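Local coordinates for protein nitrite transporter NirC (Salmonella enterica subsp. enterica serovar Typhimurium, PDB 4FC4) that moves nitrite into and out of the cell across the cytoplasmic membrane, as a five-chain channel of the formate/nitrite transporter family, at residues B[161-166]-B[193-198]; B[152-157]-B[233-238]; B[14-19]-B[102-107]. One frame throughout, in Å; residues are numbered along the deposited sequence.

Contact 1. Residues B[161-166]-B[193-198]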
loop_
_atom_site.group_PDB
_atom_site.type_symbol
_atom_site.label_atom_id
_atom_site.label_comp_id
_atom_site.label_asym_id
_atom_site.label_seq_id
_atom_site.Cartn_x
_atom_site.Cartn_y
_atom_site.Cartn_z
ATOM N N ASN B 161 -13.440 18.452 10.801
ATOM C CA ASN B 161 -13.279 19.213 9.581
ATOM C C ASN B 161 -11.905 19.806 9.418
ATOM O O ASN B 161 -11.459 20.111 8.306
ATOM C CB ASN B 161 -14.352 20.307 9.418
ATOM C CG ASN B 161 -14.633 20.593 7.950
ATOM O OD1 ASN B 161 -14.498 19.689 7.175
ATOM N ND2 ASN B 161 -14.994 21.859 7.561
ATOM N N TRP B 162 -11.236 19.987 10.533
ATOM C CA TRP B 162 -9.803 20.216 10.512
ATOM C C TRP B 162 -9.200 19.141 9.664
ATOM O O TRP B 162 -8.492 19.443 8.696
ATOM C CB TRP B 162 -9.226 20.159 11.933
ATOM C CG TRP B 162 -8.028 21.080 12.072
ATOM C CD1 TRP B 162 -7.327 21.705 11.044
ATOM C CD2 TRP B 162 -7.344 21.482 13.293
ATOM N NE1 TRP B 162 -6.302 22.454 11.526
ATOM C CE2 TRP B 162 -6.245 22.360 12.875
ATOM C CE3 TRP B 162 -7.547 21.251 14.650
ATOM C CZ2 TRP B 162 -5.386 22.993 13.815
ATOM C CZ3 TRP B 162 -6.669 21.863 15.587
ATOM C CH2 TRP B 162 -5.613 22.702 15.171
ATOM N N LEU B 163 -9.505 17.878 9.997
ATOM C CA LEU B 163 -8.838 16.758 9.387
ATOM C C LEU B 163 -9.289 16.616 7.918
ATOM O O LEU B 163 -8.474 16.402 7.037
ATOM C CB LEU B 163 -9.047 15.442 10.192
ATOM C CG LEU B 163 -8.009 15.300 11.301
ATOM C CD1 LEU B 163 -8.383 14.258 12.368
ATOM C CD2 LEU B 163 -6.626 15.012 10.685
ATOM N N VAL B 164 -10.586 16.740 7.660
ATOM C CA VAL B 164 -11.093 16.608 6.295
ATOM C C VAL B 164 -10.586 17.769 5.375
ATOM O O VAL B 164 -10.112 17.498 4.247
ATOM C CB VAL B 164 -12.634 16.469 6.282
ATOM C CG1 VAL B 164 -13.143 16.324 4.839
ATOM C CG2 VAL B 164 -13.027 15.317 7.178
ATOM N N CYS B 165 -10.686 19.026 5.848
ATOM C CA CYS B 165 -9.988 20.128 5.173
ATOM C C CYS B 165 -8.478 19.939 5.054
ATOM O O CYS B 165 -7.887 20.370 4.067
ATOM C CB CYS B 165 -10.291 21.455 5.820
ATOM S SG CYS B 165 -11.975 21.948 5.411
ATOM N N LEU B 166 -7.837 19.311 6.039
ATOM C CA LEU B 166 -6.426 19.013 5.899
ATOM C C LEU B 166 -6.183 18.052 4.714
ATOM O O LEU B 166 -5.206 18.214 3.974
ATOM C CB LEU B 166 -5.824 18.480 7.207
ATOM C CG LEU B 166 -5.418 19.660 8.122
ATOM C CD1 LEU B 166 -5.384 19.261 9.605
ATOM C CD2 LEU B 166 -4.109 20.308 7.677
ATOM N N SER B 193 -10.880 8.483 15.664
ATOM C CA SER B 193 -10.751 9.261 16.894
ATOM C C SER B 193 -12.121 9.569 17.522
ATOM O O SER B 193 -12.157 10.116 18.596
ATOM C CB SER B 193 -10.013 10.584 16.622
ATOM O OG SER B 193 -8.701 10.394 16.095
ATOM N N GLY B 194 -13.236 9.275 16.849
ATOM C CA GLY B 194 -14.572 9.708 17.336
ATOM C C GLY B 194 -15.101 11.033 16.758
ATOM O O GLY B 194 -16.106 11.532 17.243
ATOM N N TYR B 195 -14.484 11.647 15.734
ATOM C CA TYR B 195 -14.958 13.006 15.370
ATOM C C TYR B 195 -16.254 13.019 14.461
ATOM O O TYR B 195 -16.635 12.018 13.900
ATOM C CB TYR B 195 -13.841 13.860 14.782
ATOM C CG TYR B 195 -12.580 13.921 15.595
ATOM C CD1 TYR B 195 -12.606 13.959 16.998
ATOM C CD2 TYR B 195 -11.326 13.934 14.949
ATOM C CE1 TYR B 195 -11.426 14.023 17.739
ATOM C CE2 TYR B 195 -10.146 13.988 15.673
ATOM C CZ TYR B 195 -10.196 14.049 17.059
ATOM O OH TYR B 195 -9.005 14.090 17.736
ATOM N N GLU B 196 -16.917 14.151 14.330
ATOM C CA GLU B 196 -18.271 14.203 13.708
ATOM C C GLU B 196 -18.236 14.911 12.350
ATOM O O GLU B 196 -17.811 16.083 12.267
ATOM C CB GLU B 196 -19.259 14.986 14.631
ATOM C CG GLU B 196 -19.713 14.300 15.929
ATOM C CD GLU B 196 -20.585 13.065 15.720
ATOM O OE1 GLU B 196 -21.805 13.132 15.391
ATOM O OE2 GLU B 196 -20.010 11.988 15.870
ATOM N N HIS B 197 -18.692 14.237 11.293
ATOM C CA HIS B 197 -18.752 14.857 9.958
ATOM C C HIS B 197 -20.193 15.126 9.628
ATOM O O HIS B 197 -20.992 14.209 9.634
ATOM C CB HIS B 197 -18.057 13.959 8.888
ATOM C CG HIS B 197 -17.888 14.642 7.548
ATOM N ND1 HIS B 197 -18.548 14.251 6.462
ATOM C CD2 HIS B 197 -17.131 15.784 7.173
ATOM C CE1 HIS B 197 -18.251 15.098 5.415
ATOM N NE2 HIS B 197 -17.359 16.016 5.858
ATOM N N SER B 198 -20.560 16.394 9.455
ATOM C CA SER B 198 -21.986 16.812 9.230
ATOM C C SER B 198 -22.661 16.066 8.039
ATOM O O SER B 198 -23.680 15.391 8.212
ATOM C CB SER B 198 -22.085 18.333 9.049
ATOM O OG SER B 198 -21.436 18.747 7.828
#
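His197 and Tyr195, two side chains of an extended stretch between helices, lean on Leu163 and Val164 from helix 150-172. The histidine carries the larger share: its CD2 lies 4.1 Å from Val164 CG2, the two side chains meeting at about a right angle. The imidazole, turned away from the backbone N (chi1 -171°), reaches in toward the helix although its CB points neither toward nor away from it. Both ring nitrogens have work elsewhere. NE2 is hydrogen-bonded to Thr81 OG1, and ND1 takes the backbone N-H of Ala200, so the ring's tilt is fixed from two ends and its carbon CD2 is left to the valine.

Leu163 deals with the tyrosine. Its CD1 approaches in the plane of the phenol, at the edge, 3.8 Å from Tyr195 CE2 and 3.9 Å from Tyr195 CD2. Ser193 CB sits 3.4 Å above one face of the same ring, toward the rim, while Ile43 of a neighbouring subunit packs against Tyr195.

Gly194, with positive phi, ends helix 177-192 in a Schellman motif, and His197 is the N-cap of helix 198-209. This is a broken transmembrane helix, a hallmark of the FNT fold, and His197 is consistent with the histidine that faces the pore in such channels.

Contact 2. Residues B[152-157]-B[233-238]; sequences VLFFKG and NTLSGV
Asn233 ND2 is shared by two backbone carbonyls, that of Gly157 across this contact and that of Glu196 in the stretch before helix 198-209. The bond to Gly157 O is short, 2.7 Å from ND2, but bent, with an N-H...O angle of 141°. The oxygen lies near the plane of the amide, whereas ND2 itself stands tilted out of the carbonyl plane. Asn233 OD1 in turn accepts the backbone N-H of Ser198, so three bonds fix the rotation of the carboxamide. Gly157 O also receives a CH...O contact from Asn233 CA, at 3.4 Å. Ser236, too, turns toward helix 150-172, where its OG bonds Ala158 O, the carbonyl next along from Gly157.

Gly157 brings no side chain to the crossing, which is consistent with a CA-to-CA distance of 4.8 Å to Asn233. The two short helical segments point the same general way but cross at -32°, with axes 8.5 Å apart.

Farther from the amide the seam is greasy. Leu235 CD2 meets Phe154 obliquely, 3.6 Å from Phe154 CE2, and the two side chains cross at about a right angle. Phe154 CG is anti to the backbone N (chi1 -179°), which swings the ring out to the leucine, while its CD2 rides over the centre of the Phe155 face; that second ring meets Trp125 of a neighbouring subunit.

The chemistry implies a division of labour: a buried amide ties two transmembrane helices to the break in a third, while the partly exposed Phe154 and Leu235 meet through hydrocarbon alone.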
loop_
_atom_site.group_PDB
_atom_site.type_symbol
_atom_site.label_atom_id
_atom_site.label_comp_id
_atom_site.label_asym_id
_atom_site.label_seq_id
_atom_site.Cartn_x
_atom_site.Cartn_y
_atom_site.Cartn_z
ATOM N N VAL B 152 -19.990 18.915 23.098
ATOM C CA VAL B 152 -19.283 17.744 22.663
ATOM C C VAL B 152 -19.405 17.690 21.150
ATOM O O VAL B 152 -18.383 17.531 20.444
ATOM C CB VAL B 152 -19.767 16.449 23.420
ATOM C CG1 VAL B 152 -19.419 15.149 22.665
ATOM C CG2 VAL B 152 -19.232 16.435 24.888
ATOM N N LEU B 153 -20.622 17.904 20.647
ATOM C CA LEU B 153 -20.848 17.746 19.198
ATOM C C LEU B 153 -20.127 18.817 18.390
ATOM O O LEU B 153 -19.528 18.537 17.341
ATOM C CB LEU B 153 -22.342 17.680 18.855
ATOM C CG LEU B 153 -23.027 16.364 19.248
ATOM C CD1 LEU B 153 -24.452 16.337 18.753
ATOM C CD2 LEU B 153 -22.301 15.149 18.700
ATOM N N PHE B 154 -20.153 20.039 18.901
ATOM C CA PHE B 154 -19.464 21.145 18.239
ATOM C C PHE B 154 -17.958 20.869 18.064
ATOM O O PHE B 154 -17.413 20.926 16.965
ATOM C CB PHE B 154 -19.664 22.390 19.065
ATOM C CG PHE B 154 -19.034 23.607 18.494
ATOM C CD1 PHE B 154 -19.753 24.412 17.587
ATOM C CD2 PHE B 154 -17.748 23.993 18.907
ATOM C CE1 PHE B 154 -19.177 25.551 17.043
ATOM C CE2 PHE B 154 -17.175 25.140 18.382
ATOM C CZ PHE B 154 -17.891 25.926 17.449
ATOM N N PHE B 155 -17.297 20.545 19.172
ATOM C CA PHE B 155 -15.871 20.416 19.182
ATOM C C PHE B 155 -15.397 19.162 18.420
ATOM O O PHE B 155 -14.324 19.160 17.774
ATOM C CB PHE B 155 -15.417 20.529 20.616
ATOM C CG PHE B 155 -15.395 21.925 21.077
ATOM C CD1 PHE B 155 -14.535 22.849 20.468
ATOM C CD2 PHE B 155 -16.282 22.375 22.051
ATOM C CE1 PHE B 155 -14.532 24.191 20.879
ATOM C CE2 PHE B 155 -16.259 23.696 22.484
ATOM C CZ PHE B 155 -15.388 24.615 21.899
ATOM N N LYS B 156 -16.231 18.128 18.429
ATOM C CA LYS B 156 -15.959 17.001 17.601
ATOM C C LYS B 156 -16.106 17.305 16.131
ATOM O O LYS B 156 -15.327 16.783 15.275
ATOM C CB LYS B 156 -16.816 15.829 17.997
ATOM C CG LYS B 156 -16.062 14.916 18.901
ATOM C CD LYS B 156 -17.023 14.383 19.904
ATOM C CE LYS B 156 -17.446 12.999 19.511
ATOM N NZ LYS B 156 -17.487 12.220 20.771
ATOM N N GLY B 157 -17.100 18.125 15.822
ATOM C CA GLY B 157 -17.275 18.598 14.461
ATOM C C GLY B 157 -16.132 19.530 14.048
ATOM O O GLY B 157 -15.656 19.504 12.902
ATOM N N ASN B 233 -17.954 21.932 12.185
ATOM C CA ASN B 233 -17.271 21.770 10.889
ATOM C C ASN B 233 -16.850 23.144 10.313
ATOM O O ASN B 233 -15.731 23.280 9.759
ATOM C CB ASN B 233 -18.162 21.052 9.848
ATOM C CG ASN B 233 -18.361 19.570 10.121
ATOM O OD1 ASN B 233 -19.291 18.957 9.558
ATOM N ND2 ASN B 233 -17.481 18.960 10.941
ATOM N N THR B 234 -17.764 24.124 10.428
ATOM C CA THR B 234 -17.609 25.457 9.873
ATOM C C THR B 234 -16.514 26.259 10.581
ATOM O O THR B 234 -15.658 26.813 9.916
ATOM C CB THR B 234 -18.944 26.236 9.937
ATOM O OG1 THR B 234 -19.954 25.440 9.302
ATOM C CG2 THR B 234 -18.839 27.578 9.236
ATOM N N LEU B 235 -16.534 26.297 11.915
ATOM C CA LEU B 235 -15.369 26.762 12.698
ATOM C C LEU B 235 -13.969 26.352 12.161
ATOM O O LEU B 235 -13.124 27.205 11.891
ATOM C CB LEU B 235 -15.464 26.345 14.184
ATOM C CG LEU B 235 -14.257 26.827 14.997
ATOM C CD1 LEU B 235 -14.119 28.344 14.908
ATOM C CD2 LEU B 235 -14.361 26.449 16.465
ATOM N N SER B 236 -13.707 25.062 12.076
ATOM C CA SER B 236 -12.367 24.570 11.675
ATOM C C SER B 236 -12.042 24.845 10.176
ATOM O O SER B 236 -10.904 25.176 9.840
ATOM C CB SER B 236 -12.192 23.107 12.051
ATOM O OG SER B 236 -13.261 22.298 11.561
ATOM N N GLY B 237 -13.046 24.779 9.299
ATOM C CA GLY B 237 -12.866 25.063 7.888
ATOM C C GLY B 237 -12.537 26.519 7.679
ATOM O O GLY B 237 -11.552 26.842 7.032
ATOM N N VAL B 238 -13.361 27.401 8.247
ATOM C CA VAL B 238 -13.224 28.854 8.107
ATOM C C VAL B 238 -11.966 29.369 8.829
ATOM O O VAL B 238 -11.183 30.116 8.244
ATOM C CB VAL B 238 -14.508 29.588 8.613
ATOM C CG1 VAL B 238 -14.353 31.115 8.634
ATOM C CG2 VAL B 238 -15.708 29.172 7.766
#

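Contact 3. Residues B[14-19]-B[102-107]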
loop_
_atom_site.group_PDB
_atom_site.type_symbol
_atom_site.label_atom_id
_atom_site.label_comp_id
_atom_site.label_asym_id
_atom_site.label_seq_id
_atom_site.Cartn_x
_atom_site.Cartn_y
_atom_site.Cartn_z
ATOM N N ALA B 14 -14.314 31.153 -6.678
ATOM C CA ALA B 14 -14.934 31.868 -7.833
ATOM C C ALA B 14 -15.645 30.925 -8.806
ATOM O O ALA B 14 -16.718 31.249 -9.320
ATOM C CB ALA B 14 -13.950 32.808 -8.577
ATOM N N ARG B 15 -15.068 29.755 -9.013
ATOM C CA ARG B 15 -15.658 28.726 -9.862
ATOM C C ARG B 15 -16.936 28.194 -9.270
ATOM O O ARG B 15 -17.896 28.000 -10.015
ATOM C CB ARG B 15 -14.688 27.550 -10.070
ATOM C CG ARG B 15 -15.151 26.568 -11.140
ATOM C CD ARG B 15 -14.480 25.203 -11.027
ATOM N NE ARG B 15 -14.443 24.646 -9.671
ATOM C CZ ARG B 15 -15.415 23.906 -9.104
ATOM N NH1 ARG B 15 -16.554 23.661 -9.745
ATOM N NH2 ARG B 15 -15.279 23.439 -7.864
ATOM N N ILE B 16 -16.922 27.931 -7.948
ATOM C CA ILE B 16 -18.113 27.509 -7.212
ATOM C C ILE B 16 -19.208 28.585 -7.332
ATOM O O ILE B 16 -20.346 28.291 -7.685
ATOM C CB ILE B 16 -17.780 27.214 -5.735
ATOM C CG1 ILE B 16 -16.954 25.927 -5.593
ATOM C CG2 ILE B 16 -19.053 27.141 -4.869
ATOM C CD1 ILE B 16 -16.265 25.825 -4.244
ATOM N N ALA B 17 -18.829 29.840 -7.085
ATOM C CA ALA B 17 -19.699 30.968 -7.282
ATOM C C ALA B 17 -20.270 31.035 -8.680
ATOM O O ALA B 17 -21.464 31.346 -8.829
ATOM C CB ALA B 17 -18.967 32.250 -6.969
ATOM N N ARG B 18 -19.444 30.759 -9.706
ATOM C CA ARG B 18 -19.938 30.879 -11.107
ATOM C C ARG B 18 -20.925 29.760 -11.349
ATOM O O ARG B 18 -21.986 29.971 -11.960
ATOM C CB ARG B 18 -18.822 30.908 -12.185
ATOM C CG ARG B 18 -18.083 32.249 -12.269
ATOM C CD ARG B 18 -17.107 32.356 -13.438
ATOM N NE ARG B 18 -16.090 31.318 -13.349
ATOM C CZ ARG B 18 -14.949 31.423 -12.678
ATOM N NH1 ARG B 18 -14.139 30.403 -12.655
ATOM N NH2 ARG B 18 -14.612 32.547 -12.046
ATOM N N LEU B 19 -20.591 28.591 -10.802
ATOM C CA LEU B 19 -21.446 27.432 -10.921
ATOM C C LEU B 19 -22.823 27.689 -10.288
ATOM O O LEU B 19 -23.838 27.429 -10.915
ATOM C CB LEU B 19 -20.779 26.213 -10.323
ATOM C CG LEU B 19 -21.541 24.892 -10.433
ATOM C CD1 LEU B 19 -21.675 24.567 -11.898
ATOM C CD2 LEU B 19 -20.811 23.756 -9.692
ATOM N N TRP B 102 -21.787 33.316 2.161
ATOM C CA TRP B 102 -22.981 32.952 2.925
ATOM C C TRP B 102 -24.216 32.611 2.108
ATOM O O TRP B 102 -25.063 31.890 2.581
ATOM C CB TRP B 102 -23.266 33.968 4.023
ATOM C CG TRP B 102 -22.108 34.174 4.980
ATOM C CD1 TRP B 102 -21.438 35.369 5.241
ATOM C CD2 TRP B 102 -21.453 33.177 5.860
ATOM N NE1 TRP B 102 -20.455 35.195 6.194
ATOM C CE2 TRP B 102 -20.405 33.907 6.601
ATOM C CE3 TRP B 102 -21.614 31.789 6.092
ATOM C CZ2 TRP B 102 -19.576 33.275 7.521
ATOM C CZ3 TRP B 102 -20.777 31.173 7.033
ATOM C CH2 TRP B 102 -19.785 31.901 7.731
ATOM N N ALA B 103 -24.331 33.056 0.862
ATOM C CA ALA B 103 -25.449 32.615 0.039
ATOM C C ALA B 103 -25.230 31.168 -0.479
ATOM O O ALA B 103 -26.172 30.413 -0.718
ATOM C CB ALA B 103 -25.636 33.575 -1.106
ATOM N N ILE B 104 -23.972 30.777 -0.613
ATOM C CA ILE B 104 -23.654 29.520 -1.206
ATOM C C ILE B 104 -23.642 28.348 -0.207
ATOM O O ILE B 104 -24.208 27.281 -0.499
ATOM C CB ILE B 104 -22.312 29.629 -1.969
ATOM C CG1 ILE B 104 -22.471 30.613 -3.169
ATOM C CG2 ILE B 104 -21.827 28.257 -2.365
ATOM C CD1 ILE B 104 -21.235 30.756 -4.025
ATOM N N LEU B 105 -22.988 28.539 0.947
ATOM C CA LEU B 105 -22.791 27.462 1.927
ATOM C C LEU B 105 -24.105 26.700 2.240
ATOM O O LEU B 105 -24.092 25.472 2.221
ATOM C CB LEU B 105 -22.111 27.965 3.220
ATOM C CG LEU B 105 -20.605 28.195 3.171
ATOM C CD1 LEU B 105 -20.177 28.838 4.465
ATOM C CD2 LEU B 105 -19.800 26.880 2.920
ATOM N N PRO B 106 -25.222 27.419 2.538
ATOM C CA PRO B 106 -26.476 26.698 2.860
ATOM C C PRO B 106 -27.017 25.853 1.675
ATOM O O PRO B 106 -27.565 24.748 1.880
ATOM C CB PRO B 106 -27.480 27.842 3.230
ATOM C CG PRO B 106 -26.821 29.128 2.799
ATOM C CD PRO B 106 -25.323 28.864 2.834
ATOM N N GLN B 107 -26.904 26.382 0.457
ATOM C CA GLN B 107 -27.204 25.599 -0.736
ATOM C C GLN B 107 -26.366 24.306 -0.840
ATOM O O GLN B 107 -26.926 23.233 -1.156
ATOM C CB GLN B 107 -26.899 26.380 -1.988
ATOM C CG GLN B 107 -27.582 27.721 -2.143
ATOM C CD GLN B 107 -27.522 28.162 -3.609
ATOM O OE1 GLN B 107 -28.180 29.116 -3.972
ATOM N NE2 GLN B 107 -26.722 27.435 -4.464
#
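Between 14-19 and 102-107 the closest CA pair is Ala17 and Ile104, 7.4 Å apart, just ahead of the kink where Pro106, lacking an N-H, makes no bond to the preceding turn. Ile104 does most of the reaching. Its CG1 is anti to the carbonyl carbon and the chain runs on fully extended (chi2 -178°), which delivers CD1 to the wall of the opposite helix. There it presses on backbone as much as on side chain: Ile104 CD1 is 3.6 Å from Ala17 CA and 4.0 Å from Ala17 CB. So near an approach to the main chain is consistent with the small side chain of Ala17. The other branch, Ile104 CG2, meets Ile16 CG2 at 3.9 Å, methyl against methyl, with the two isoleucines inclined to each other.

The split between buried Ile16 and exposed Arg15 and Arg18 is consistent with the amphipathic N-terminal helix of FNT channels, which lies along the cytoplasmic membrane surface. Ile16 is buried against the transmembrane helices and Ala17 partly so. Arg15 NH2 forms a salt bridge with Glu78 OE2, in the link between helices 67-75 and 80-93, and also bonds Asn12 OD1.

On the buried side, Phe27 of helix 24-51 touches both Ile16 and Ile104. Helix 80-93 supplies His83 to Ile16 and Leu87 to Ile104.

Contacts 1 and 2 form one continuous region, their centres 8 Å apart. Both use helix 150-172, and contact 1 is nested in the chain loop that contact 2 closes. A probable hydrogen bond from Asn161 ND2 to Asn233 O, 2.7 Å, joins them. Both also touch a neighbouring subunit. Contact 3 stands apart, its centre 22 Å from that of contact 1 and 20 Å from that of contact 2, with nearest atoms about 8 and 5 Å away. Helix 80-93 bridges the gap: its Thr81 bonds the probable pore histidine of contact 1, and the same helix also packs on both segments of contact 3.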